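Local coordinates for metallo-beta-lactamase domain-containing protein (Enterococcus faecalis, PDB 2AZ4) that is of unproven function but binds two zinc ions in a metallo-beta-lactamase fold and may act as an RNA-binding exonuclease, at residues L66-L71 and Y103-V108; H167-G171 and A263-R267; E248-R254 and K274-T278. All coordinates share one frame. Residues are numbered along the deposited sequence.

Interaction 1: residues L66-L71 and Y103-V108; sequences LYDPRL and YLDPAV
Two backbone hydrogen bonds hold these loops together: Asp105 N donates to Leu66 O at 3.0 Å and Asp68 N to Tyr103 O at 2.8 Å. They flank a single beta bridge between Tyr67 and Leu104 (CA to CA 4.8 Å), beyond which the chains draw closer, with Asp68 CA and Asp105 CA 3.7 Å apart. Water 1 adds a polar link, donating to Tyr67 O (2.8 Å) and to Asp105 OD2 (2.9 Å). Each chain then turns at an Asp-Pro pair. Both aspartates take the t rotamer and make Asx turns, Asp68 OD1 accepting from Arg70 N (3.2 Å) and Asp105 OD1 from Ala107 N (3.1 Å). Residues 69-71 form a 3-10 turn and Asp105 to Val108 a type I turn. Arg70, chi1 m, folds back so that NH2 makes a salt bridge to Asp68 OD2 at 2.7 Å. Outward, Pro106 CD packs 3.6 Å from Asp68 CG. Leu71 CD1 makes a CH-pi contact over the Tyr103 ring, 4.1 Å from its centroid, while the Tyr103 hydroxyl bonds to Asp49 O. Leu66 CG meets Leu104 CD1 at 3.8 Å, and both side chains rest on strand 85-89. The chemistry is thus divided: main-chain bonds join the loops, the Asp68-Arg70 charge pair is settled within its own segment, and the leucines and Tyr103 add apolar packing.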
ATOM      1  N   LEU A  66      -4.146  23.750  -0.647  1.00 22.55           N
ATOM      2  CA  LEU A  66      -4.354  22.342  -0.916  1.00 21.20           C
ATOM      3  C   LEU A  66      -5.131  21.674   0.224  1.00 21.02           C
ATOM      4  O   LEU A  66      -5.998  20.828  -0.023  1.00 21.13           O
ATOM      5  CB  LEU A  66      -3.012  21.635  -1.189  1.00 21.42           C
ATOM      6  CG  LEU A  66      -3.079  20.268  -1.899  1.00 21.17           C
ATOM      7  CD1 LEU A  66      -3.523  20.352  -3.349  1.00 18.26           C
ATOM      8  CD2 LEU A  66      -1.774  19.481  -1.803  1.00 20.51           C
ATOM      9  N   TYR A  67      -4.848  22.046   1.469  1.00 20.13           N
ATOM     10  CA  TYR A  67      -5.561  21.412   2.580  1.00 19.92           C
ATOM     11  C   TYR A  67      -6.968  22.002   2.683  1.00 20.10           C
ATOM     12  O   TYR A  67      -7.189  23.134   2.268  1.00 21.08           O
ATOM     13  CB  TYR A  67      -4.813  21.539   3.910  1.00 18.85           C
ATOM     14  CG  TYR A  67      -3.476  20.834   3.951  1.00 17.91           C
ATOM     15  CD1 TYR A  67      -3.378  19.445   3.745  1.00 17.88           C
ATOM     16  CD2 TYR A  67      -2.311  21.539   4.210  1.00 16.82           C
ATOM     17  CE1 TYR A  67      -2.151  18.810   3.786  1.00 18.49           C
ATOM     18  CE2 TYR A  67      -1.069  20.900   4.250  1.00 16.27           C
ATOM     19  CZ  TYR A  67      -0.999  19.547   4.044  1.00 16.84           C
ATOM     20  OH  TYR A  67       0.223  18.911   4.107  1.00 18.43           O
ATOM     21  N   ASP A  68      -7.911  21.207   3.187  1.00 20.47           N
ATOM     22  CA  ASP A  68      -9.312  21.617   3.350  1.00 20.56           C
ATOM     23  C   ASP A  68      -9.302  22.925   4.141  1.00 20.81           C
ATOM     24  O   ASP A  68      -8.849  22.936   5.266  1.00 20.24           O
ATOM     25  CB  ASP A  68     -10.048  20.500   4.107  1.00 20.54           C
ATOM     26  CG  ASP A  68     -11.561  20.763   4.308  1.00 21.84           C
ATOM     27  OD1 ASP A  68     -12.060  21.869   4.020  1.00 20.42           O
ATOM     28  OD2 ASP A  68     -12.249  19.817   4.770  1.00 22.95           O
ATOM     29  N   PRO A  69      -9.790  24.032   3.552  1.00 21.79           N
ATOM     30  CA  PRO A  69      -9.770  25.319   4.267  1.00 23.02           C
ATOM     31  C   PRO A  69     -10.462  25.301   5.631  1.00 23.79           C
ATOM     32  O   PRO A  69     -10.065  26.053   6.527  1.00 24.56           O
ATOM     33  CB  PRO A  69     -10.558  26.255   3.343  1.00 22.94           C
ATOM     34  CG  PRO A  69     -11.223  25.391   2.364  1.00 23.19           C
ATOM     35  CD  PRO A  69     -10.392  24.168   2.219  1.00 21.90           C
ATOM     36  N   ARG A  70     -11.483  24.451   5.786  1.00 23.56           N
ATOM     37  CA  ARG A  70     -12.255  24.385   7.027  1.00 23.77           C
ATOM     38  C   ARG A  70     -11.386  23.979   8.222  1.00 23.76           C
ATOM     39  O   ARG A  70     -11.745  24.216   9.371  1.00 22.99           O
ATOM     40  CB  ARG A  70     -13.436  23.416   6.870  1.00 23.56           C
ATOM     41  CG  ARG A  70     -14.383  23.734   5.688  1.00 24.74           C
ATOM     42  CD  ARG A  70     -15.438  22.649   5.565  1.00 24.33           C
ATOM     43  NE  ARG A  70     -14.837  21.378   5.142  1.00 25.08           N
ATOM     44  CZ  ARG A  70     -15.498  20.236   5.041  1.00 24.70           C
ATOM     45  NH1 ARG A  70     -16.787  20.185   5.348  1.00 26.41           N
ATOM     46  NH2 ARG A  70     -14.872  19.142   4.632  1.00 24.69           N
ATOM     47  N   LEU A  71     -10.247  23.357   7.948  1.00 23.62           N
ATOM     48  CA  LEU A  71      -9.311  22.975   9.008  1.00 24.23           C
ATOM     49  C   LEU A  71      -8.685  24.200   9.684  1.00 24.93           C
ATOM     50  O   LEU A  71      -8.159  24.107  10.798  1.00 24.97           O
ATOM     51  CB  LEU A  71      -8.202  22.058   8.454  1.00 24.10           C
ATOM     52  CG  LEU A  71      -8.604  20.670   7.926  1.00 22.83           C
ATOM     53  CD1 LEU A  71      -7.427  20.009   7.168  1.00 22.15           C
ATOM     54  CD2 LEU A  71      -9.114  19.763   9.048  1.00 19.12           C
ATOM     55  N   TYR A 103      -7.812  15.161   4.633  1.00 17.58           N
ATOM     56  CA  TYR A 103      -7.423  16.573   4.794  1.00 18.97           C
ATOM     57  C   TYR A 103      -7.303  17.324   3.466  1.00 18.19           C
ATOM     58  O   TYR A 103      -7.126  18.550   3.441  1.00 19.42           O
ATOM     59  CB  TYR A 103      -6.107  16.684   5.571  1.00 19.05           C
ATOM     60  CG  TYR A 103      -6.234  16.477   7.066  1.00 20.57           C
ATOM     61  CD1 TYR A 103      -7.486  16.310   7.689  1.00 22.15           C
ATOM     62  CD2 TYR A 103      -5.091  16.451   7.865  1.00 21.75           C
ATOM     63  CE1 TYR A 103      -7.578  16.127   9.090  1.00 22.58           C
ATOM     64  CE2 TYR A 103      -5.171  16.284   9.238  1.00 21.99           C
ATOM     65  CZ  TYR A 103      -6.402  16.119   9.847  1.00 21.28           C
ATOM     66  OH  TYR A 103      -6.432  15.949  11.225  1.00 21.46           O
ATOM     67  N   LEU A 104      -7.367  16.590   2.366  1.00 17.49           N
ATOM     68  CA  LEU A 104      -7.337  17.204   1.040  1.00 17.57           C
ATOM     69  C   LEU A 104      -8.624  17.991   0.786  1.00 17.89           C
ATOM     70  O   LEU A 104      -9.717  17.455   0.901  1.00 18.02           O
ATOM     71  CB  LEU A 104      -7.126  16.157  -0.060  1.00 16.68           C
ATOM     72  CG  LEU A 104      -7.025  16.711  -1.500  1.00 18.05           C
ATOM     73  CD1 LEU A 104      -5.862  17.738  -1.733  1.00 17.24           C
ATOM     74  CD2 LEU A 104      -7.014  15.613  -2.573  1.00 17.30           C
ATOM     75  N   ASP A 105      -8.476  19.267   0.456  1.00 18.35           N
ATOM     76  CA  ASP A 105      -9.584  20.116   0.011  1.00 19.37           C
ATOM     77  C   ASP A 105     -10.604  19.353  -0.876  1.00 19.50           C
ATOM     78  O   ASP A 105     -10.274  18.908  -1.974  1.00 19.06           O
ATOM     79  CB  ASP A 105      -8.996  21.308  -0.749  1.00 19.55           C
ATOM     80  CG  ASP A 105     -10.013  22.382  -1.064  1.00 20.96           C
ATOM     81  OD1 ASP A 105     -11.213  22.124  -0.892  1.00 21.81           O
ATOM     82  OD2 ASP A 105      -9.603  23.471  -1.539  1.00 23.97           O
ATOM     83  N   PRO A 106     -11.857  19.204  -0.392  1.00 19.91           N
ATOM     84  CA  PRO A 106     -12.954  18.574  -1.148  1.00 19.46           C
ATOM     85  C   PRO A 106     -13.074  19.050  -2.593  1.00 19.19           C
ATOM     86  O   PRO A 106     -13.420  18.252  -3.469  1.00 19.11           O
ATOM     87  CB  PRO A 106     -14.219  18.974  -0.357  1.00 19.69           C
ATOM     88  CG  PRO A 106     -13.730  19.377   0.990  1.00 19.59           C
ATOM     89  CD  PRO A 106     -12.269  19.643   0.955  1.00 19.84           C
ATOM     90  N   ALA A 107     -12.798  20.331  -2.841  1.00 19.00           N
ATOM     91  CA  ALA A 107     -12.826  20.905  -4.200  1.00 19.26           C
ATOM     92  C   ALA A 107     -11.686  20.434  -5.115  1.00 19.41           C
ATOM     93  O   ALA A 107     -11.769  20.535  -6.342  1.00 20.24           O
ATOM     94  CB  ALA A 107     -12.859  22.436  -4.129  1.00 19.37           C
ATOM     95  N   VAL A 108     -10.613  19.911  -4.537  1.00 18.86           N
ATOM     96  CA  VAL A 108      -9.512  19.412  -5.368  1.00 17.87           C
ATOM     97  C   VAL A 108      -9.803  17.945  -5.705  1.00 16.85           C
ATOM     98  O   VAL A 108     -10.033  17.176  -4.805  1.00 16.68           O
ATOM     99  CB  VAL A 108      -8.152  19.565  -4.643  1.00 17.66           C
ATOM    100  CG1 VAL A 108      -7.008  18.911  -5.456  1.00 16.47           C
ATOM    101  CG2 VAL A 108      -7.862  21.040  -4.401  1.00 17.37           C
TER
HETATM  102  O   HOH W   1      -7.266  24.472  -0.156  1.00 29.42           O

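Interaction 2: residues H167-G171 and A263-R267; sequences HDAYG and ANVER. With ZN (zinc ion), chain C.
This is a loop-to-helix-start contact beside the active site, where the metallo-beta-lactamase fold meets the parallel-sheet domain inserted between strands 212-216 and 399-403, a layout recalling the beta-CASP nucleases. Residues 167-171 connect strands 158-164 and 173-179; residues 263-267 hold the start of helix 265-274. Ala169 and Ala263 lie closest, CA to CA 4.9 Å. One nearly straight hydrogen bond joins the backbones, Tyr170 N to Ala263 O at 3.0 Å. The same carbonyl takes a weak bond from Val265 N, closing an inverse gamma turn centred on Asn264. Asn264 is also the N-cap, its OD1 accepting weakly from Arg267 N (3.3 Å) while also bonded to His195. Asp168 O sits 3.1 Å from Asn264 CA. Tyr170, chi1 t, points toward the helix: its CB lies 4.2 Å from Val265 CG2, and Glu266 OE2 approaches the ring edge, 3.2 Å from CE1. Phe293 of helix 283-293 meets the Tyr170 ring edge-to-face. At the far end of the loop His167 turns to the metal it shares with His92, His94 and Asp189: with chi1 t, its NE2 binds zinc at 2.2 Å, and waters 3 and 4 complete the ligands at 2.2 and 2.3 Å from the ion.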
ATOM      1  N   HIS A 167       2.307  -4.838  -7.220  1.00 18.18           N
ATOM      2  CA  HIS A 167       2.620  -4.523  -5.809  1.00 17.67           C
ATOM      3  C   HIS A 167       1.669  -5.383  -4.948  1.00 17.94           C
ATOM      4  O   HIS A 167       0.710  -5.949  -5.462  1.00 19.14           O
ATOM      5  CB  HIS A 167       2.476  -3.003  -5.562  1.00 16.51           C
ATOM      6  CG  HIS A 167       2.892  -2.549  -4.189  1.00 14.88           C
ATOM      7  ND1 HIS A 167       4.066  -2.943  -3.587  1.00 12.25           N
ATOM      8  CD2 HIS A 167       2.297  -1.694  -3.319  1.00 13.20           C
ATOM      9  CE1 HIS A 167       4.157  -2.389  -2.388  1.00 10.39           C
ATOM     10  NE2 HIS A 167       3.105  -1.614  -2.206  1.00 13.43           N
ATOM     11  N   ASP A 168       1.938  -5.525  -3.663  1.00 17.63           N
ATOM     12  CA  ASP A 168       1.072  -6.337  -2.817  1.00 16.92           C
ATOM     13  C   ASP A 168      -0.230  -5.617  -2.426  1.00 16.54           C
ATOM     14  O   ASP A 168      -1.053  -6.217  -1.749  1.00 15.93           O
ATOM     15  CB  ASP A 168       1.820  -6.899  -1.585  1.00 15.60           C
ATOM     16  CG  ASP A 168       2.385  -5.817  -0.694  1.00 15.69           C
ATOM     17  OD1 ASP A 168       2.467  -4.678  -1.164  1.00 15.56           O
ATOM     18  OD2 ASP A 168       2.750  -6.082   0.488  1.00 15.10           O
ATOM     19  N   ALA A 169      -0.392  -4.338  -2.810  1.00 15.99           N
ATOM     20  CA  ALA A 169      -1.702  -3.681  -2.768  1.00 15.87           C
ATOM     21  C   ALA A 169      -2.302  -3.830  -4.152  1.00 16.05           C
ATOM     22  O   ALA A 169      -1.696  -3.386  -5.141  1.00 16.86           O
ATOM     23  CB  ALA A 169      -1.601  -2.184  -2.421  1.00 15.08           C
ATOM     24  N   TYR A 170      -3.462  -4.467  -4.232  1.00 16.49           N
ATOM     25  CA  TYR A 170      -4.201  -4.563  -5.491  1.00 17.08           C
ATOM     26  C   TYR A 170      -4.605  -3.155  -5.946  1.00 16.55           C
ATOM     27  O   TYR A 170      -4.917  -2.305  -5.122  1.00 15.80           O
ATOM     28  CB  TYR A 170      -5.432  -5.470  -5.336  1.00 19.50           C
ATOM     29  CG  TYR A 170      -6.077  -5.820  -6.664  1.00 21.59           C
ATOM     30  CD1 TYR A 170      -5.424  -6.654  -7.578  1.00 24.07           C
ATOM     31  CD2 TYR A 170      -7.331  -5.310  -7.007  1.00 24.23           C
ATOM     32  CE1 TYR A 170      -6.006  -6.971  -8.813  1.00 26.44           C
ATOM     33  CE2 TYR A 170      -7.927  -5.620  -8.252  1.00 24.81           C
ATOM     34  CZ  TYR A 170      -7.255  -6.447  -9.132  1.00 25.18           C
ATOM     35  OH  TYR A 170      -7.824  -6.771 -10.347  1.00 27.41           O
ATOM     36  N   GLY A 171      -4.556  -2.912  -7.254  1.00 16.10           N
ATOM     37  CA  GLY A 171      -4.852  -1.606  -7.828  1.00 16.23           C
ATOM     38  C   GLY A 171      -3.732  -0.576  -7.804  1.00 15.46           C
ATOM     39  O   GLY A 171      -3.956   0.613  -8.082  1.00 16.55           O
ATOM     40  N   ALA A 263      -5.449  -5.417   1.821  1.00 16.09           N
ATOM     41  CA  ALA A 263      -5.148  -4.802   0.525  1.00 15.90           C
ATOM     42  C   ALA A 263      -4.577  -5.799  -0.501  1.00 15.80           C
ATOM     43  O   ALA A 263      -4.655  -5.555  -1.707  1.00 16.31           O
ATOM     44  CB  ALA A 263      -4.228  -3.576   0.693  1.00 15.09           C
ATOM     45  N   ASN A 264      -4.021  -6.917  -0.031  1.00 16.79           N
ATOM     46  CA  ASN A 264      -3.538  -7.970  -0.950  1.00 16.65           C
ATOM     47  C   ASN A 264      -4.642  -8.935  -1.355  1.00 16.78           C
ATOM     48  O   ASN A 264      -4.604 -10.137  -1.047  1.00 17.35           O
ATOM     49  CB  ASN A 264      -2.339  -8.740  -0.367  1.00 15.69           C
ATOM     50  CG  ASN A 264      -1.494  -9.373  -1.442  1.00 16.23           C
ATOM     51  OD1 ASN A 264      -1.959  -9.597  -2.568  1.00 15.44           O
ATOM     52  ND2 ASN A 264      -0.237  -9.666  -1.112  1.00 15.58           N
ATOM     53  N   VAL A 265      -5.624  -8.410  -2.082  1.00 18.22           N
ATOM     54  CA  VAL A 265      -6.843  -9.157  -2.379  1.00 18.27           C
ATOM     55  C   VAL A 265      -6.531 -10.366  -3.260  1.00 18.08           C
ATOM     56  O   VAL A 265      -7.133 -11.420  -3.108  1.00 16.20           O
ATOM     57  CB  VAL A 265      -7.904  -8.279  -3.049  1.00 19.47           C
ATOM     58  CG1 VAL A 265      -9.253  -8.954  -2.951  1.00 21.73           C
ATOM     59  CG2 VAL A 265      -8.021  -6.928  -2.336  1.00 19.60           C
ATOM     60  N   GLU A 266      -5.570 -10.209  -4.167  1.00 17.54           N
ATOM     61  CA  GLU A 266      -5.213 -11.303  -5.072  1.00 18.28           C
ATOM     62  C   GLU A 266      -4.568 -12.485  -4.382  1.00 16.69           C
ATOM     63  O   GLU A 266      -4.705 -13.607  -4.858  1.00 16.75           O
ATOM     64  CB  GLU A 266      -4.300 -10.813  -6.191  1.00 19.23           C
ATOM     65  CG  GLU A 266      -5.025 -10.222  -7.374  1.00 24.81           C
ATOM     66  CD  GLU A 266      -4.119 -10.153  -8.598  1.00 30.66           C
ATOM     67  OE1 GLU A 266      -3.957 -11.189  -9.287  1.00 32.56           O
ATOM     68  OE2 GLU A 266      -3.541  -9.078  -8.835  1.00 33.18           O
ATOM     69  N   ARG A 267      -3.825 -12.245  -3.303  1.00 15.74           N
ATOM     70  CA  ARG A 267      -3.298 -13.358  -2.524  1.00 15.31           C
ATOM     71  C   ARG A 267      -4.463 -14.158  -1.927  1.00 15.58           C
ATOM     72  O   ARG A 267      -4.474 -15.383  -2.007  1.00 15.27           O
ATOM     73  CB  ARG A 267      -2.325 -12.904  -1.425  1.00 14.69           C
ATOM     74  CG  ARG A 267      -1.768 -14.068  -0.597  1.00 15.06           C
ATOM     75  CD  ARG A 267      -0.730 -13.655   0.467  1.00 13.95           C
ATOM     76  NE  ARG A 267       0.420 -12.957  -0.114  1.00 13.02           N
ATOM     77  CZ  ARG A 267       1.395 -12.396   0.603  1.00 13.82           C
ATOM     78  NH1 ARG A 267       1.375 -12.487   1.930  1.00 13.49           N
ATOM     79  NH2 ARG A 267       2.388 -11.740   0.000  1.00 14.23           N
TER
HETATM   80 ZN    ZN C 601       2.994  -0.041  -0.632  1.00 23.71          ZN
HETATM   81  O   HOH W   2      -1.731  -7.296  -6.448  1.00 37.14           O
HETATM   82  O   HOH W   3       4.362  -1.028   0.769  1.00 18.85           O
HETATM   83  O   HOH W   4       3.357   1.251   1.250  1.00 18.61           O

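Interaction 3: residues E248-R254 and K274-T278; sequences ELENPNR and KSPRT
Glu248, near the end of helix 237-249, is the first anchor. With chi1 m and chi2 t it extends toward the other segment, where OE1 accepts from Arg277 N at 3.0 Å and OE2 lies 2.7 Å from Ser275 OG, a hydroxyl that is also 2.8 Å from Arg277 O. Pro276 CD comes within 3.2 Å of Glu248 OE1. The main chain of Glu248 contributes as well: water 5 donates to its O (2.7 Å) and accepts from Arg277 NE (2.7 Å). Leu249 adds an apolar touch, CD2 to Pro276 CG at 4.0 Å. As the chain leaves the helix, Asn251 N still bonds to Glu248 O (3.0 Å), and Asn251 O receives a weak hydrogen bond from Arg277 NH2 (2.7 Å). Past Pro252 the loop curls round the edge of the same guanidinium, so that Arg254 O accepts from both NH2 (2.8 Å) and NH1 (2.9 Å) of Arg277. The Arg254 side chain is extended and leads away, its NH1 donating to Asn251 OD1 at 2.9 Å and its NE to Gly342 O. An arginine held by loop carbonyls thus ties together two helix-to-strand connections of the parallel sheet. One enters strand 256-260 and the other strand 278-282; strand 328-331 runs between these in the sheet, where Leu329 touches the side chains of Glu248 and Ser275 and Tyr328 O is bonded to Arg277 NH1.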
ATOM      1  N   GLU A 248      -0.842 -27.452   3.975  1.00 21.64           N
ATOM      2  CA  GLU A 248      -2.124 -28.120   4.177  1.00 21.86           C
ATOM      3  C   GLU A 248      -2.021 -29.648   4.021  1.00 22.18           C
ATOM      4  O   GLU A 248      -2.522 -30.409   4.856  1.00 22.08           O
ATOM      5  CB  GLU A 248      -3.197 -27.533   3.271  1.00 21.30           C
ATOM      6  CG  GLU A 248      -3.611 -26.097   3.650  1.00 21.45           C
ATOM      7  CD  GLU A 248      -4.879 -25.650   2.924  1.00 22.83           C
ATOM      8  OE1 GLU A 248      -5.727 -26.496   2.590  1.00 23.41           O
ATOM      9  OE2 GLU A 248      -5.048 -24.448   2.695  1.00 25.84           O
ATOM     10  N   LEU A 249      -1.320 -30.092   2.981  1.00 22.59           N
ATOM     11  CA  LEU A 249      -1.200 -31.530   2.683  1.00 22.33           C
ATOM     12  C   LEU A 249      -0.337 -32.274   3.686  1.00 23.10           C
ATOM     13  O   LEU A 249      -0.514 -33.470   3.904  1.00 23.38           O
ATOM     14  CB  LEU A 249      -0.671 -31.745   1.259  1.00 22.13           C
ATOM     15  CG  LEU A 249      -1.586 -31.206   0.152  1.00 20.46           C
ATOM     16  CD1 LEU A 249      -0.936 -31.309  -1.247  1.00 19.16           C
ATOM     17  CD2 LEU A 249      -2.922 -31.897   0.192  1.00 18.74           C
ATOM     18  N   GLU A 250       0.591 -31.567   4.306  1.00 23.40           N
ATOM     19  CA  GLU A 250       1.406 -32.157   5.366  1.00 25.37           C
ATOM     20  C   GLU A 250       0.609 -32.256   6.683  1.00 24.95           C
ATOM     21  O   GLU A 250       1.034 -32.947   7.603  1.00 25.21           O
ATOM     22  CB  GLU A 250       2.646 -31.304   5.616  1.00 24.72           C
ATOM     23  CG  GLU A 250       3.644 -31.245   4.469  1.00 28.56           C
ATOM     24  CD  GLU A 250       4.848 -30.364   4.797  1.00 27.57           C
ATOM     25  OE1 GLU A 250       4.803 -29.625   5.806  1.00 29.92           O
ATOM     26  OE2 GLU A 250       5.849 -30.408   4.047  1.00 31.26           O
ATOM     27  N   ASN A 251      -0.513 -31.536   6.777  1.00 24.90           N
ATOM     28  CA  ASN A 251      -1.312 -31.508   8.018  1.00 25.28           C
ATOM     29  C   ASN A 251      -2.809 -31.771   7.810  1.00 25.63           C
ATOM     30  O   ASN A 251      -3.643 -30.890   8.088  1.00 26.07           O
ATOM     31  CB  ASN A 251      -1.089 -30.193   8.781  1.00 24.98           C
ATOM     32  CG  ASN A 251       0.360 -30.008   9.224  1.00 24.70           C
ATOM     33  OD1 ASN A 251       0.762 -30.499  10.276  1.00 24.06           O
ATOM     34  ND2 ASN A 251       1.149 -29.305   8.412  1.00 21.75           N
ATOM     35  N   PRO A 252      -3.156 -32.991   7.338  1.00 26.03           N
ATOM     36  CA  PRO A 252      -4.545 -33.349   7.037  1.00 26.41           C
ATOM     37  C   PRO A 252      -5.481 -33.481   8.257  1.00 26.61           C
ATOM     38  O   PRO A 252      -6.710 -33.446   8.097  1.00 27.12           O
ATOM     39  CB  PRO A 252      -4.414 -34.691   6.303  1.00 26.37           C
ATOM     40  CG  PRO A 252      -3.134 -35.270   6.802  1.00 26.64           C
ATOM     41  CD  PRO A 252      -2.227 -34.106   7.038  1.00 25.99           C
ATOM     42  N   ASN A 253      -4.915 -33.599   9.450  1.00 26.59           N
ATOM     43  CA  ASN A 253      -5.716 -33.760  10.667  1.00 26.67           C
ATOM     44  C   ASN A 253      -5.208 -32.792  11.724  1.00 25.34           C
ATOM     45  O   ASN A 253      -4.391 -33.149  12.584  1.00 25.53           O
ATOM     46  CB  ASN A 253      -5.651 -35.219  11.160  1.00 27.29           C
ATOM     47  CG  ASN A 253      -6.591 -35.491  12.325  1.00 30.72           C
ATOM     48  OD1 ASN A 253      -7.519 -34.724  12.584  1.00 34.13           O
ATOM     49  ND2 ASN A 253      -6.354 -36.605  13.034  1.00 33.41           N
ATOM     50  N   ARG A 254      -5.663 -31.547  11.620  1.00 23.51           N
ATOM     51  CA  ARG A 254      -5.095 -30.460  12.370  1.00 21.99           C
ATOM     52  C   ARG A 254      -5.857 -29.166  12.024  1.00 21.34           C
ATOM     53  O   ARG A 254      -6.178 -28.895  10.859  1.00 21.17           O
ATOM     54  CB  ARG A 254      -3.608 -30.305  12.018  1.00 22.20           C
ATOM     55  CG  ARG A 254      -2.817 -29.346  12.928  1.00 21.81           C
ATOM     56  CD  ARG A 254      -1.347 -29.330  12.561  1.00 22.48           C
ATOM     57  NE  ARG A 254      -0.547 -28.715  13.618  1.00 25.07           N
ATOM     58  CZ  ARG A 254       0.753 -28.444  13.550  1.00 24.43           C
ATOM     59  NH1 ARG A 254       1.466 -28.728  12.469  1.00 23.45           N
ATOM     60  NH2 ARG A 254       1.343 -27.890  14.590  1.00 28.63           N
ATOM     61  N   LYS A 274      -6.512 -22.306  -4.914  1.00 24.59           N
ATOM     62  CA  LYS A 274      -5.639 -23.473  -4.837  1.00 23.91           C
ATOM     63  C   LYS A 274      -5.741 -24.306  -3.547  1.00 23.36           C
ATOM     64  O   LYS A 274      -5.316 -25.457  -3.511  1.00 22.17           O
ATOM     65  CB  LYS A 274      -4.189 -23.037  -5.082  1.00 23.97           C
ATOM     66  CG  LYS A 274      -3.953 -22.506  -6.497  1.00 25.33           C
ATOM     67  CD  LYS A 274      -2.541 -22.828  -6.992  1.00 30.21           C
ATOM     68  CE  LYS A 274      -2.400 -22.544  -8.466  1.00 31.58           C
ATOM     69  NZ  LYS A 274      -2.079 -21.111  -8.743  1.00 35.23           N
ATOM     70  N   SER A 275      -6.289 -23.714  -2.488  1.00 22.34           N
ATOM     71  CA  SER A 275      -6.364 -24.378  -1.190  1.00 22.30           C
ATOM     72  C   SER A 275      -7.111 -25.720  -1.256  1.00 22.35           C
ATOM     73  O   SER A 275      -8.282 -25.749  -1.671  1.00 22.31           O
ATOM     74  CB  SER A 275      -7.032 -23.439  -0.170  1.00 22.34           C
ATOM     75  OG  SER A 275      -7.134 -24.070   1.089  1.00 21.23           O
ATOM     76  N   PRO A 276      -6.439 -26.841  -0.878  1.00 22.60           N
ATOM     77  CA  PRO A 276      -7.148 -28.128  -0.867  1.00 22.49           C
ATOM     78  C   PRO A 276      -8.365 -28.106   0.059  1.00 22.66           C
ATOM     79  O   PRO A 276      -9.411 -28.665  -0.305  1.00 22.55           O
ATOM     80  CB  PRO A 276      -6.100 -29.112  -0.329  1.00 22.78           C
ATOM     81  CG  PRO A 276      -4.783 -28.461  -0.595  1.00 22.93           C
ATOM     82  CD  PRO A 276      -5.034 -26.993  -0.450  1.00 22.57           C
ATOM     83  N   ARG A 277      -8.234 -27.461   1.226  1.00 21.91           N
ATOM     84  CA  ARG A 277      -9.369 -27.306   2.159  1.00 21.69           C
ATOM     85  C   ARG A 277     -10.219 -26.121   1.749  1.00 21.84           C
ATOM     86  O   ARG A 277      -9.690 -25.121   1.259  1.00 21.93           O
ATOM     87  CB  ARG A 277      -8.893 -27.045   3.594  1.00 21.69           C
ATOM     88  CG  ARG A 277      -8.196 -28.191   4.279  1.00 22.17           C
ATOM     89  CD  ARG A 277      -7.828 -27.763   5.669  1.00 21.13           C
ATOM     90  NE  ARG A 277      -6.992 -28.736   6.358  1.00 23.42           N
ATOM     91  CZ  ARG A 277      -6.931 -28.863   7.683  1.00 22.43           C
ATOM     92  NH1 ARG A 277      -7.643 -28.064   8.481  1.00 23.15           N
ATOM     93  NH2 ARG A 277      -6.149 -29.785   8.211  1.00 19.53           N
ATOM     94  N   THR A 278     -11.530 -26.227   1.980  1.00 21.90           N
ATOM     95  CA  THR A 278     -12.449 -25.111   1.827  1.00 21.68           C
ATOM     96  C   THR A 278     -11.991 -23.923   2.656  1.00 20.69           C
ATOM     97  O   THR A 278     -11.810 -24.040   3.856  1.00 21.61           O
ATOM     98  CB  THR A 278     -13.866 -25.477   2.303  1.00 21.70           C
ATOM     99  OG1 THR A 278     -14.351 -26.600   1.561  1.00 24.04           O
ATOM    100  CG2 THR A 278     -14.813 -24.298   2.137  1.00 22.98           C
TER
HETATM  101  O   HOH W   5      -5.195 -30.295   5.087  1.00 24.09           O

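Overall arrangement
Only interaction 2 touches the metal centre, supplying His167. Interaction 1 lies about 29 Å from interaction 2 between centres (nearest atoms about 16 Å), yet its two segments bracket the stretch of chain carrying His92, His94, Asp96 and His97, four further zinc ligands. Interaction 3 lies about 24 Å from interaction 2 between centres, with nearest atoms about 8 Å apart, and the two share helix 265-274: it starts in interaction 2 and finishes at interaction 3, and their segments alternate along the chain. Interactions 1 and 3, with centres about 50 Å apart, sit on opposite sides of the molecule's centre, one in the metallo-beta-lactamase part, the other in the inserted parallel-sheet domain.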